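PDB 4E9X: multicopper oxidase from Uncultured bacterium, which probably oxidises its substrates at a type 1 copper and passes the electrons to a trinuclear copper cluster that reduces dioxygen to water. Local coordinates for residues S169-F175 and P266-I270; L177-L181 and N294-S298. The contacts are given in a common frame with arbitrary orientation. Residues are numbered along the deposited sequence.

Contact 1. Residues S169-F175 and P266-I270; sequences SVNAKSF and PGGPI
In this cupredoxin-type domain, edge strand 167-170 ends in a type I' beta turn, V170 to K173, and the chain leaving the turn runs antiparallel to the loop that leads into strand 270-275. N171 and A172 are both in the left-handed conformation, and the turn closes at V170 N to K173 O and K173 N to V170 O, 3.1 Å each. Opposite, P266 follows a cis peptide bond, G267 is fully extended, G268 takes angles (phi 100°, psi -163°) that a side chain would hardly tolerate, and P269 centres an inverse gamma turn. CA atoms pair as F175 with G267, S174 with G268 and S169 with P269, 4.4 to 4.6 Å apart.

Two hydrogen bonds cross at G268. F175 N gives a nearly straight bond to G268 O (2.9 Å), while G268 N donates to S174 OG (2.9 Å), which the t rotamer of S174 brings into position.

Three apolar contacts accompany these bonds. F175, chi1 t, sets CB 3.7 Å from I270 CB and CE2 4.0 Å from P266 CG; V170 CB lies 4.3 Å from P269 CB. I270 also packs on the copper ligand H252, its side chain about 8 Å from the metal. A CA-H...O contact extends the antiparallel pairing, G267 CA to F175 O at 3.2 Å.

Contact 2. Residues L177-L181 and N294-S298; sequences LTQPL and NFFYS
L177, near-helical at phi -83°, psi -6°, brings the chain into a run that stays extended from T178 to L181. The partner is a type I beta turn, N294 to Y297, closed by Y297 N to N294 O at 2.9 Å, whose two central residues, F295 and F296, point their CA-to-CB bonds at this run. The nearest CA pairs are Q179 with F295 (6.4 Å) and L181 with F296 (7.9 Å); the two aromatic side chains bridge the gap, meeting both backbone and side-chain atoms.

T178 begins it: its CA lies 3.9 Å from F295 CZ, and the T178-Q179 peptide sits over one face of the F295 ring, which chi1 t carries along the run. Q179 brings CB to 3.6 Å from F295 CB; its m, m rotamer then turns the amide away, where OE1 accepts from D292 N and NE2 donates to D290 O. Q179 O comes 3.4 Å from F296 CZ. P180 points its CA-to-CB bond away but sets its carbonyl at the edge of the F296 ring, O to CE2 3.7 Å. L181 completes the walk with CB 3.9 Å from F296 CE2.

The contact is buried packing between the lead into strand 181-183 and the chain running from strand 270-275 to strand 306-308, in a sheet of the N-terminal half. F296 reaches V140 and M142 of strand 138-147 and T271 of strand 270-275, while L181 starts strand 181-183, parallel to 270-275.

Overall arrangement
Strand 167-170 leads through 169-175 straight into 177-181, so both contacts begin within one short piece of chain. After strands 201-205 and 248-253, which carry H204 and H252, the chain returns at 266-270, closing contact 1 over 90 residues; strand 270-275 follows, and then 294-298 closes contact 2 over 112. The two loops cross rather than nest, and the contact centres lie 11 Å apart. Hydrogen bonds join them directly: I270 O with T178 OG1 at 2.8 Å and N171 ND2 with F295 O at 2.9 Å. Contact 1 ties the end of edge strand 167-170 to the loop entering strand 270-275; contact 2 ties the lead into edge strand 181-183 to the tail beyond it.

Contact 1. Residues S169-F175 and P266-I270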
loop_
_atom_site.group_PDB
_atom_site.type_symbol
_atom_site.label_atom_id
_atom_site.label_comp_id
_atom_site.label_asym_id
_atom_site.label_seq_id
_atom_site.Cartn_x
_atom_site.Cartn_y
_atom_site.Cartn_z
ATOM N N SER A 169 -17.030 2.086 -0.173
ATOM C CA SER A 169 -17.974 1.363 0.652
ATOM C C SER A 169 -17.321 0.231 1.422
ATOM O O SER A 169 -16.231 -0.265 1.107
ATOM C CB SER A 169 -19.104 0.774 -0.224
ATOM O OG SER A 169 -18.526 -0.077 -1.254
ATOM N N VAL A 170 -18.059 -0.213 2.446
ATOM C CA VAL A 170 -17.884 -1.531 3.020
ATOM C C VAL A 170 -19.179 -2.289 2.763
ATOM O O VAL A 170 -20.278 -1.763 3.005
ATOM C CB VAL A 170 -17.508 -1.467 4.526
ATOM C CG1 VAL A 170 -18.476 -0.627 5.347
ATOM C CG2 VAL A 170 -17.414 -2.910 5.110
ATOM N N ASN A 171 -19.080 -3.509 2.270
ATOM C CA ASN A 171 -20.238 -4.369 1.937
ATOM C C ASN A 171 -21.238 -3.603 1.094
ATOM O O ASN A 171 -22.452 -3.687 1.322
ATOM C CB ASN A 171 -20.865 -4.960 3.198
ATOM C CG ASN A 171 -19.869 -5.896 3.877
ATOM O OD1 ASN A 171 -18.836 -6.203 3.301
ATOM N ND2 ASN A 171 -20.144 -6.314 5.121
ATOM N N ALA A 172 -20.703 -2.857 0.122
ATOM C CA ALA A 172 -21.486 -2.145 -0.912
ATOM C C ALA A 172 -22.376 -1.026 -0.375
ATOM O O ALA A 172 -23.266 -0.581 -1.106
ATOM C CB ALA A 172 -22.288 -3.111 -1.783
ATOM N N LYS A 173 -22.113 -0.499 0.822
ATOM C CA LYS A 173 -22.793 0.724 1.253
ATOM C C LYS A 173 -21.754 1.735 1.724
ATOM O O LYS A 173 -20.709 1.420 2.278
ATOM C CB LYS A 173 -23.851 0.416 2.332
ATOM C CG LYS A 173 -24.723 -0.797 1.968
ATOM C CD LYS A 173 -26.103 -0.867 2.591
ATOM C CE LYS A 173 -26.715 -2.266 2.441
ATOM N NZ LYS A 173 -27.222 -2.469 1.050
ATOM N N SER A 174 -22.120 2.993 1.477
ATOM C CA SER A 174 -21.377 4.175 1.903
ATOM C C SER A 174 -22.094 4.838 3.089
ATOM O O SER A 174 -23.326 5.030 3.027
ATOM C CB SER A 174 -21.309 5.108 0.690
ATOM O OG SER A 174 -20.756 6.400 1.012
ATOM N N PHE A 175 -21.361 5.170 4.146
ATOM C CA PHE A 175 -21.920 5.859 5.285
ATOM C C PHE A 175 -22.728 7.065 4.820
ATOM O O PHE A 175 -22.229 7.828 3.980
ATOM C CB PHE A 175 -20.748 6.314 6.179
ATOM C CG PHE A 175 -21.262 7.012 7.446
ATOM C CD1 PHE A 175 -21.535 6.272 8.590
ATOM C CD2 PHE A 175 -21.468 8.376 7.472
ATOM C CE1 PHE A 175 -22.044 6.902 9.734
ATOM C CE2 PHE A 175 -21.981 8.989 8.597
ATOM C CZ PHE A 175 -22.282 8.266 9.738
ATOM N N PRO A 266 -19.597 13.556 5.407
ATOM C CA PRO A 266 -18.959 12.259 5.474
ATOM C C PRO A 266 -19.646 11.275 4.533
ATOM O O PRO A 266 -20.767 11.478 4.101
ATOM C CB PRO A 266 -19.192 11.808 6.907
ATOM C CG PRO A 266 -20.459 12.454 7.303
ATOM C CD PRO A 266 -20.647 13.708 6.453
ATOM N N GLY A 267 -18.846 10.234 4.272
ATOM C CA GLY A 267 -19.341 9.163 3.423
ATOM C C GLY A 267 -18.271 8.093 3.477
ATOM O O GLY A 267 -17.234 8.258 4.122
ATOM N N GLY A 268 -18.543 6.970 2.791
ATOM C CA GLY A 268 -17.473 6.025 2.609
ATOM C C GLY A 268 -17.506 4.866 3.558
ATOM O O GLY A 268 -18.560 4.546 4.159
ATOM N N PRO A 269 -16.409 4.128 3.707
ATOM C CA PRO A 269 -16.395 2.899 4.532
ATOM C C PRO A 269 -16.203 3.269 5.981
ATOM O O PRO A 269 -15.074 3.292 6.508
ATOM C CB PRO A 269 -15.210 2.078 3.945
ATOM C CG PRO A 269 -14.745 2.858 2.756
ATOM C CD PRO A 269 -15.094 4.312 3.016
ATOM N N ILE A 270 -17.336 3.589 6.606
ATOM C CA ILE A 270 -17.365 3.974 8.012
ATOM C C ILE A 270 -18.416 3.131 8.747
ATOM O O ILE A 270 -19.554 3.079 8.257
ATOM C CB ILE A 270 -17.740 5.459 8.179
ATOM C CG1 ILE A 270 -16.822 6.400 7.422
ATOM C CG2 ILE A 270 -17.848 5.802 9.678
ATOM C CD1 ILE A 270 -17.276 7.853 7.401
#

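Contact 2. Residues L177-L181 and N294-S298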
loop_
_atom_site.group_PDB
_atom_site.type_symbol
_atom_site.label_atom_id
_atom_site.label_comp_id
_atom_site.label_asym_id
_atom_site.label_seq_id
_atom_site.Cartn_x
_atom_site.Cartn_y
_atom_site.Cartn_z
ATOM N N LEU A 177 -25.318 4.899 5.094
ATOM C CA LEU A 177 -26.111 3.700 4.746
ATOM C C LEU A 177 -25.452 2.417 5.197
ATOM O O LEU A 177 -26.046 1.335 5.065
ATOM C CB LEU A 177 -26.424 3.645 3.258
ATOM C CG LEU A 177 -27.255 4.829 2.725
ATOM C CD1 LEU A 177 -27.598 4.598 1.249
ATOM C CD2 LEU A 177 -28.493 5.054 3.586
ATOM N N THR A 178 -24.241 2.476 5.718
ATOM C CA THR A 178 -23.644 1.331 6.406
ATOM C C THR A 178 -24.412 1.094 7.707
ATOM O O THR A 178 -25.369 1.785 8.033
ATOM C CB THR A 178 -22.152 1.617 6.661
ATOM O OG1 THR A 178 -22.136 2.897 7.291
ATOM C CG2 THR A 178 -21.343 1.717 5.391
ATOM N N GLN A 179 -23.986 0.086 8.461
ATOM C CA GLN A 179 -24.648 -0.276 9.733
ATOM C C GLN A 179 -23.578 -0.360 10.820
ATOM O O GLN A 179 -22.411 -0.690 10.526
ATOM C CB GLN A 179 -25.306 -1.662 9.599
ATOM C CG GLN A 179 -26.481 -1.623 8.627
ATOM C CD GLN A 179 -27.752 -1.172 9.305
ATOM O OE1 GLN A 179 -27.818 -1.154 10.528
ATOM N NE2 GLN A 179 -28.723 -0.801 8.485
ATOM N N PRO A 180 -23.972 -0.142 12.045
ATOM C CA PRO A 180 -23.040 -0.279 13.161
ATOM C C PRO A 180 -22.676 -1.719 13.418
ATOM O O PRO A 180 -23.399 -2.671 13.094
ATOM C CB PRO A 180 -23.860 0.271 14.376
ATOM C CG PRO A 180 -25.316 0.078 13.976
ATOM C CD PRO A 180 -25.326 0.287 12.469
ATOM N N LEU A 181 -21.519 -1.874 14.057
ATOM C CA LEU A 181 -21.000 -3.165 14.547
ATOM C C LEU A 181 -21.316 -3.165 16.040
ATOM O O LEU A 181 -20.637 -2.490 16.847
ATOM C CB LEU A 181 -19.513 -3.267 14.212
ATOM C CG LEU A 181 -18.813 -4.616 14.217
ATOM C CD1 LEU A 181 -17.400 -4.522 13.641
ATOM C CD2 LEU A 181 -18.767 -5.201 15.620
ATOM N N ASN A 294 -27.185 -8.374 10.379
ATOM C CA ASN A 294 -26.390 -9.208 9.491
ATOM C C ASN A 294 -25.632 -8.445 8.423
ATOM O O ASN A 294 -25.186 -9.060 7.445
ATOM C CB ASN A 294 -27.315 -10.241 8.796
ATOM C CG ASN A 294 -26.572 -11.484 8.370
ATOM O OD1 ASN A 294 -25.669 -11.974 9.057
ATOM N ND2 ASN A 294 -27.005 -12.040 7.231
ATOM N N PHE A 295 -25.434 -7.159 8.601
ATOM C CA PHE A 295 -24.730 -6.330 7.622
ATOM C C PHE A 295 -23.294 -6.793 7.416
ATOM O O PHE A 295 -22.732 -6.537 6.361
ATOM C CB PHE A 295 -24.766 -4.876 8.105
ATOM C CG PHE A 295 -24.042 -3.936 7.113
ATOM C CD1 PHE A 295 -24.620 -3.554 5.924
ATOM C CD2 PHE A 295 -22.761 -3.492 7.417
ATOM C CE1 PHE A 295 -23.927 -2.728 5.023
ATOM C CE2 PHE A 295 -22.057 -2.682 6.550
ATOM C CZ PHE A 295 -22.643 -2.305 5.357
ATOM N N PHE A 296 -22.697 -7.438 8.416
ATOM C CA PHE A 296 -21.349 -7.989 8.282
ATOM C C PHE A 296 -21.365 -9.505 8.276
ATOM O O PHE A 296 -20.349 -10.149 8.547
ATOM C CB PHE A 296 -20.436 -7.493 9.437
ATOM C CG PHE A 296 -20.361 -5.988 9.568
ATOM C CD1 PHE A 296 -19.563 -5.254 8.689
ATOM C CD2 PHE A 296 -21.083 -5.294 10.546
ATOM C CE1 PHE A 296 -19.448 -3.875 8.806
ATOM C CE2 PHE A 296 -20.955 -3.895 10.667
ATOM C CZ PHE A 296 -20.159 -3.181 9.787
ATOM N N TYR A 297 -22.537 -10.085 7.911
ATOM C CA TYR A 297 -22.701 -11.548 7.827
ATOM C C TYR A 297 -22.556 -12.227 9.176
ATOM O O TYR A 297 -22.443 -13.450 9.277
ATOM C CB TYR A 297 -21.807 -12.193 6.766
ATOM C CG TYR A 297 -22.392 -12.303 5.388
ATOM C CD1 TYR A 297 -23.668 -12.785 5.152
ATOM C CD2 TYR A 297 -21.606 -11.970 4.281
ATOM C CE1 TYR A 297 -24.199 -12.897 3.846
ATOM C CE2 TYR A 297 -22.105 -12.067 2.985
ATOM C CZ TYR A 297 -23.390 -12.535 2.774
ATOM O OH TYR A 297 -23.933 -12.646 1.511
ATOM N N SER A 298 -22.619 -11.480 10.309
ATOM C CA SER A 298 -22.306 -12.130 11.602
ATOM C C SER A 298 -23.367 -13.108 12.035
ATOM O O SER A 298 -23.061 -14.038 12.723
ATOM C CB SER A 298 -22.178 -11.051 12.690
ATOM O OG SER A 298 -21.098 -10.177 12.417
#